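Local coordinates for protein CTD kinase subunit gamma (Schizosaccharomyces pombe, PDB 5CE7) that is the gamma subunit of the CTD kinase complex, which probably hyperphosphorylates the C-terminal repeat domain of RNA polymerase II, and is represented here by the subunit's CTD-interacting domain, at residues F30-Y42 / N74-D87. Residues are numbered along the deposited sequence; the frame is centred on the assembly and turned at random.
Sequences FAIKHLDLEEDLY and NGLTGGYLNMISRD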
loop_
_atom_site.group_PDB
_atom_site.type_symbol
_atom_site.label_atom_id
_atom_site.label_comp_id
_atom_site.label_asym_id
_atom_site.label_seq_id
_atom_site.Cartn_x
_atom_site.Cartn_y
_atom_site.Cartn_z
ATOM N N PHE A 30 4.159 2.396 13.747
ATOM C CA PHE A 30 5.623 2.438 13.686
ATOM C C PHE A 30 6.116 3.335 12.551
ATOM O O PHE A 30 7.000 4.164 12.751
ATOM C CB PHE A 30 6.201 1.030 13.499
ATOM C CG PHE A 30 7.707 0.982 13.542
ATOM C CD1 PHE A 30 8.374 0.808 14.746
ATOM C CD2 PHE A 30 8.453 1.107 12.377
ATOM C CE1 PHE A 30 9.769 0.762 14.787
ATOM C CE2 PHE A 30 9.841 1.069 12.411
ATOM C CZ PHE A 30 10.495 0.893 13.617
ATOM N N ALA A 31 5.563 3.145 11.357
ATOM C CA ALA A 31 5.966 3.922 10.193
ATOM C C ALA A 31 5.787 5.411 10.435
ATOM O O ALA A 31 6.589 6.225 9.963
ATOM C CB ALA A 31 5.177 3.489 8.946
ATOM N N ILE A 32 4.735 5.755 11.174
ATOM C CA ILE A 32 4.380 7.150 11.436
ATOM C C ILE A 32 5.226 7.713 12.564
ATOM O O ILE A 32 5.687 8.855 12.503
ATOM C CB ILE A 32 2.870 7.298 11.772
ATOM C CG1 ILE A 32 2.034 7.098 10.502
ATOM C CG2 ILE A 32 2.586 8.657 12.399
ATOM C CD1 ILE A 32 0.583 6.780 10.750
ATOM N N LYS A 33 5.444 6.900 13.587
ATOM C CA LYS A 33 6.306 7.289 14.702
ATOM C C LYS A 33 7.711 7.618 14.211
ATOM O O LYS A 33 8.409 8.452 14.793
ATOM C CB LYS A 33 6.349 6.166 15.729
ATOM C CG LYS A 33 7.388 6.324 16.837
ATOM C CD LYS A 33 7.057 7.466 17.792
ATOM C CE LYS A 33 8.125 7.585 18.887
ATOM N NZ LYS A 33 7.955 8.789 19.756
ATOM N N HIS A 34 8.118 6.966 13.125
ATOM C CA HIS A 34 9.453 7.149 12.570
ATOM C C HIS A 34 9.397 7.729 11.175
ATOM O O HIS A 34 10.065 7.250 10.260
ATOM C CB HIS A 34 10.188 5.813 12.576
ATOM C CG HIS A 34 10.409 5.284 13.954
ATOM N ND1 HIS A 34 9.626 4.289 14.507
ATOM C CD2 HIS A 34 11.282 5.655 14.918
ATOM C CE1 HIS A 34 10.030 4.055 15.742
ATOM N NE2 HIS A 34 11.032 4.872 16.018
ATOM N N LEU A 35 8.586 8.765 11.027
ATOM C CA LEU A 35 8.412 9.463 9.761
ATOM C C LEU A 35 9.747 9.911 9.184
ATOM O O LEU A 35 9.883 10.064 7.964
ATOM C CB LEU A 35 7.530 10.693 9.967
ATOM C CG LEU A 35 6.164 10.783 9.311
ATOM C CD1 LEU A 35 5.644 12.214 9.474
ATOM C CD2 LEU A 35 6.209 10.386 7.841
ATOM N N ASP A 36 10.727 10.138 10.057
ATOM C CA ASP A 36 12.051 10.567 9.603
ATOM C C ASP A 36 12.696 9.523 8.706
ATOM O O ASP A 36 13.538 9.852 7.868
ATOM C CB ASP A 36 12.980 10.947 10.766
ATOM C CG ASP A 36 13.062 9.872 11.835
ATOM O OD1 ASP A 36 14.189 9.548 12.255
ATOM O OD2 ASP A 36 12.008 9.368 12.272
ATOM N N LEU A 37 12.274 8.269 8.875
ATOM C CA LEU A 37 12.818 7.166 8.095
ATOM C C LEU A 37 11.896 6.800 6.925
ATOM O O LEU A 37 12.019 5.727 6.366
ATOM C CB LEU A 37 13.030 5.925 8.980
ATOM C CG LEU A 37 14.066 5.858 10.126
ATOM C CD1 LEU A 37 15.273 6.823 9.958
ATOM C CD2 LEU A 37 13.418 6.072 11.475
ATOM N N GLU A 38 10.981 7.695 6.548
ATOM C CA GLU A 38 9.953 7.374 5.538
ATOM C C GLU A 38 10.501 6.789 4.226
ATOM O O GLU A 38 9.928 5.869 3.655
ATOM C CB GLU A 38 9.039 8.586 5.273
ATOM C CG GLU A 38 9.744 9.831 4.734
ATOM C CD GLU A 38 8.834 11.060 4.698
ATOM O OE1 GLU A 38 7.723 11.014 5.260
ATOM O OE2 GLU A 38 9.237 12.081 4.116
ATOM N N GLU A 39 11.624 7.308 3.751
ATOM C CA GLU A 39 12.192 6.800 2.515
ATOM C C GLU A 39 12.655 5.362 2.684
ATOM O O GLU A 39 12.399 4.531 1.816
ATOM C CB GLU A 39 13.350 7.687 2.056
ATOM C CG GLU A 39 12.999 9.160 2.041
ATOM C CD GLU A 39 12.864 9.716 0.642
ATOM O OE1 GLU A 39 13.904 10.060 0.040
ATOM O OE2 GLU A 39 11.722 9.816 0.145
ATOM N N ASP A 40 13.322 5.073 3.801
ATOM C CA ASP A 40 13.802 3.721 4.090
ATOM C C ASP A 40 12.611 2.774 4.209
ATOM O O ASP A 40 12.605 1.678 3.646
ATOM C CB ASP A 40 14.563 3.684 5.420
ATOM C CG ASP A 40 15.858 4.472 5.383
ATOM O OD1 ASP A 40 15.804 5.710 5.563
ATOM O OD2 ASP A 40 16.930 3.846 5.205
ATOM N N LEU A 41 11.630 3.205 4.994
ATOM C CA LEU A 41 10.468 2.388 5.306
ATOM C C LEU A 41 9.597 2.164 4.078
ATOM O O LEU A 41 9.101 1.059 3.878
ATOM C CB LEU A 41 9.668 3.006 6.452
ATOM C CG LEU A 41 10.016 2.511 7.868
ATOM C CD1 LEU A 41 11.441 1.987 8.017
ATOM C CD2 LEU A 41 9.639 3.489 8.972
ATOM N N TYR A 42 9.412 3.202 3.261
ATOM C CA TYR A 42 8.662 3.053 2.019
ATOM C C TYR A 42 9.346 2.032 1.092
ATOM O O TYR A 42 8.681 1.273 0.376
ATOM C CB TYR A 42 8.479 4.409 1.322
ATOM C CG TYR A 42 7.588 4.340 0.107
ATOM C CD1 TYR A 42 6.225 4.070 0.236
ATOM C CD2 TYR A 42 8.105 4.516 -1.174
ATOM C CE1 TYR A 42 5.404 3.986 -0.879
ATOM C CE2 TYR A 42 7.287 4.438 -2.291
ATOM C CZ TYR A 42 5.944 4.174 -2.130
ATOM O OH TYR A 42 5.140 4.088 -3.232
ATOM N N ASN A 74 -3.539 11.447 11.739
ATOM C CA ASN A 74 -2.419 12.109 12.408
ATOM C C ASN A 74 -2.203 13.530 11.896
ATOM O O ASN A 74 -1.325 14.232 12.377
ATOM C CB ASN A 74 -1.128 11.294 12.270
ATOM C CG ASN A 74 -0.938 10.296 13.417
ATOM O OD1 ASN A 74 -0.401 10.641 14.464
ATOM N ND2 ASN A 74 -1.396 9.063 13.223
ATOM N N GLY A 75 -3.018 13.956 10.934
ATOM C CA GLY A 75 -2.923 15.306 10.397
ATOM C C GLY A 75 -1.803 15.504 9.378
ATOM O O GLY A 75 -1.456 16.631 9.048
ATOM N N LEU A 76 -1.226 14.412 8.883
ATOM C CA LEU A 76 -0.160 14.497 7.876
ATOM C C LEU A 76 -0.724 14.769 6.483
ATOM O O LEU A 76 -1.834 14.348 6.160
ATOM C CB LEU A 76 0.631 13.184 7.832
ATOM C CG LEU A 76 1.219 12.694 9.154
ATOM C CD1 LEU A 76 1.929 11.379 8.917
ATOM C CD2 LEU A 76 2.184 13.727 9.718
ATOM N N THR A 77 0.044 15.448 5.642
ATOM C CA THR A 77 -0.420 15.690 4.271
ATOM C C THR A 77 0.543 15.184 3.200
ATOM O O THR A 77 0.131 14.902 2.080
ATOM C CB THR A 77 -0.774 17.186 4.008
ATOM O OG1 THR A 77 0.381 18.012 4.206
ATOM C CG2 THR A 77 -1.889 17.641 4.927
ATOM N N GLY A 78 1.824 15.064 3.536
ATOM C CA GLY A 78 2.797 14.607 2.559
ATOM C C GLY A 78 3.356 13.255 2.953
ATOM O O GLY A 78 2.614 12.389 3.428
ATOM N N GLY A 79 4.660 13.078 2.776
ATOM C CA GLY A 79 5.315 11.861 3.210
ATOM C C GLY A 79 4.765 10.627 2.517
ATOM O O GLY A 79 4.702 10.581 1.281
ATOM N N TYR A 80 4.361 9.631 3.304
ATOM C CA TYR A 80 3.826 8.385 2.746
ATOM C C TYR A 80 2.670 8.649 1.773
ATOM O O TYR A 80 2.561 7.994 0.734
ATOM C CB TYR A 80 3.380 7.420 3.856
ATOM C CG TYR A 80 4.482 7.012 4.819
ATOM C CD1 TYR A 80 5.558 6.246 4.394
ATOM C CD2 TYR A 80 4.431 7.385 6.155
ATOM C CE1 TYR A 80 6.570 5.872 5.275
ATOM C CE2 TYR A 80 5.420 7.009 7.047
ATOM C CZ TYR A 80 6.490 6.262 6.602
ATOM O OH TYR A 80 7.476 5.902 7.494
ATOM N N LEU A 81 1.820 9.615 2.107
ATOM C CA LEU A 81 0.662 9.938 1.284
ATOM C C LEU A 81 1.054 10.370 -0.128
ATOM O O LEU A 81 0.440 9.945 -1.099
ATOM C CB LEU A 81 -0.196 11.019 1.955
ATOM C CG LEU A 81 -0.863 10.602 3.265
ATOM C CD1 LEU A 81 -1.286 11.815 4.060
ATOM C CD2 LEU A 81 -2.052 9.685 2.982
ATOM N N ASN A 82 2.074 11.216 -0.241
ATOM C CA ASN A 82 2.558 11.645 -1.555
ATOM C C ASN A 82 3.234 10.520 -2.325
ATOM O O ASN A 82 3.124 10.442 -3.545
ATOM C CB ASN A 82 3.523 12.837 -1.434
ATOM C CG ASN A 82 2.806 14.138 -1.087
ATOM O OD1 ASN A 82 1.574 14.206 -1.103
ATOM N ND2 ASN A 82 3.577 15.177 -0.784
HETATM N N MSE A 83 3.958 9.659 -1.617
HETATM C CA MSE A 83 4.649 8.556 -2.273
HETATM C C MSE A 83 3.666 7.519 -2.812
HETATM O O MSE A 83 3.803 7.023 -3.923
HETATM C CB MSE A 83 5.627 7.881 -1.316
HETATM C CG MSE A 83 6.661 8.821 -0.731
HETATM SE SE MSE A 83 7.755 7.864 0.597
HETATM C CE MSE A 83 9.374 7.669 -0.459
ATOM N N ILE A 84 2.669 7.190 -2.009
ATOM C CA ILE A 84 1.664 6.214 -2.415
ATOM C C ILE A 84 0.810 6.743 -3.566
ATOM O O ILE A 84 0.482 6.006 -4.501
ATOM C CB ILE A 84 0.801 5.805 -1.201
ATOM C CG1 ILE A 84 1.614 4.868 -0.297
ATOM C CG2 ILE A 84 -0.501 5.164 -1.652
ATOM C CD1 ILE A 84 1.231 4.908 1.203
ATOM N N SER A 85 0.467 8.028 -3.500
ATOM C CA SER A 85 -0.285 8.678 -4.565
ATOM C C SER A 85 0.474 8.656 -5.893
ATOM O O SER A 85 -0.083 8.302 -6.934
ATOM C CB SER A 85 -0.595 10.126 -4.179
ATOM O OG SER A 85 -1.578 10.664 -5.040
ATOM N N ARG A 86 1.744 9.044 -5.848
ATOM C CA ARG A 86 2.607 9.044 -7.032
ATOM C C ARG A 86 2.705 7.641 -7.618
ATOM O O ARG A 86 2.722 7.464 -8.833
ATOM C CB ARG A 86 4.015 9.540 -6.671
ATOM C CG ARG A 86 5.064 9.340 -7.761
ATOM C CD ARG A 86 6.501 9.459 -7.203
ATOM N NE ARG A 86 6.854 8.321 -6.355
ATOM C CZ ARG A 86 7.630 8.389 -5.274
ATOM N NH1 ARG A 86 8.152 9.545 -4.889
ATOM N NH2 ARG A 86 7.882 7.294 -4.572
ATOM N N ASP A 87 2.762 6.644 -6.747
ATOM C CA ASP A 87 3.039 5.280 -7.194
ATOM C C ASP A 87 1.811 4.394 -7.326
ATOM O O ASP A 87 1.949 3.178 -7.451
ATOM C CB ASP A 87 4.052 4.598 -6.260
ATOM C CG ASP A 87 5.419 5.271 -6.285
ATOM O OD1 ASP A 87 5.659 6.119 -7.166
ATOM O OD2 ASP A 87 6.257 4.947 -5.429
HETATM O O HOH W 1 10.445 10.118 -2.356
#
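A31 O accepts a hydrogen bond from Y80 OH at 2.6 Å, and around that bond the end of helix 25-33 and the start of helix 38-51 meet helix 80-86 in the right-handed superhelix of this noncanonical CTD-interacting domain. The Y80 ring is a knob among A31, I32, E38 and L41; A31 O lies in plane at its edge, although the OH stands 35° out of the carbonyl plane. I32 sends CG2 and CD1 to the amide of N74, whose ND2 is bonded to M70 O. L35 splits its methyls, CD1 meeting the tip of L76 and CD2 reaching CE2 of Y80 at 3.6 Å. E38 brings CB obliquely against CE1 and CZ of Y80 and carries OE1 to within 3.3 Å of G79 CA, where a side chain would clash. Y42 reaches furthest along helix 80-86: with CG anti to the backbone N (chi1 -174°), its ring runs alongside M83 and carries OH to D87 OD2, 2.6 Å away. Selenomethionine M83 lays CB over the centre of the Y42 ring, 3.8 Å from the centroid, with SE oblique to it in a Met-aromatic contact. A phenylalanine in place of Y42 could keep the contacts with M83 but would probably leave D87 without its bond across the contact and W46 NE1 without its hydroxyl partner. R86 grips the D87 carboxylate side-on: NE meets OD1 from above the plane, while NH2 reaches OD2 from the syn side and Y42 OH from the anti side, both tilted to the same face.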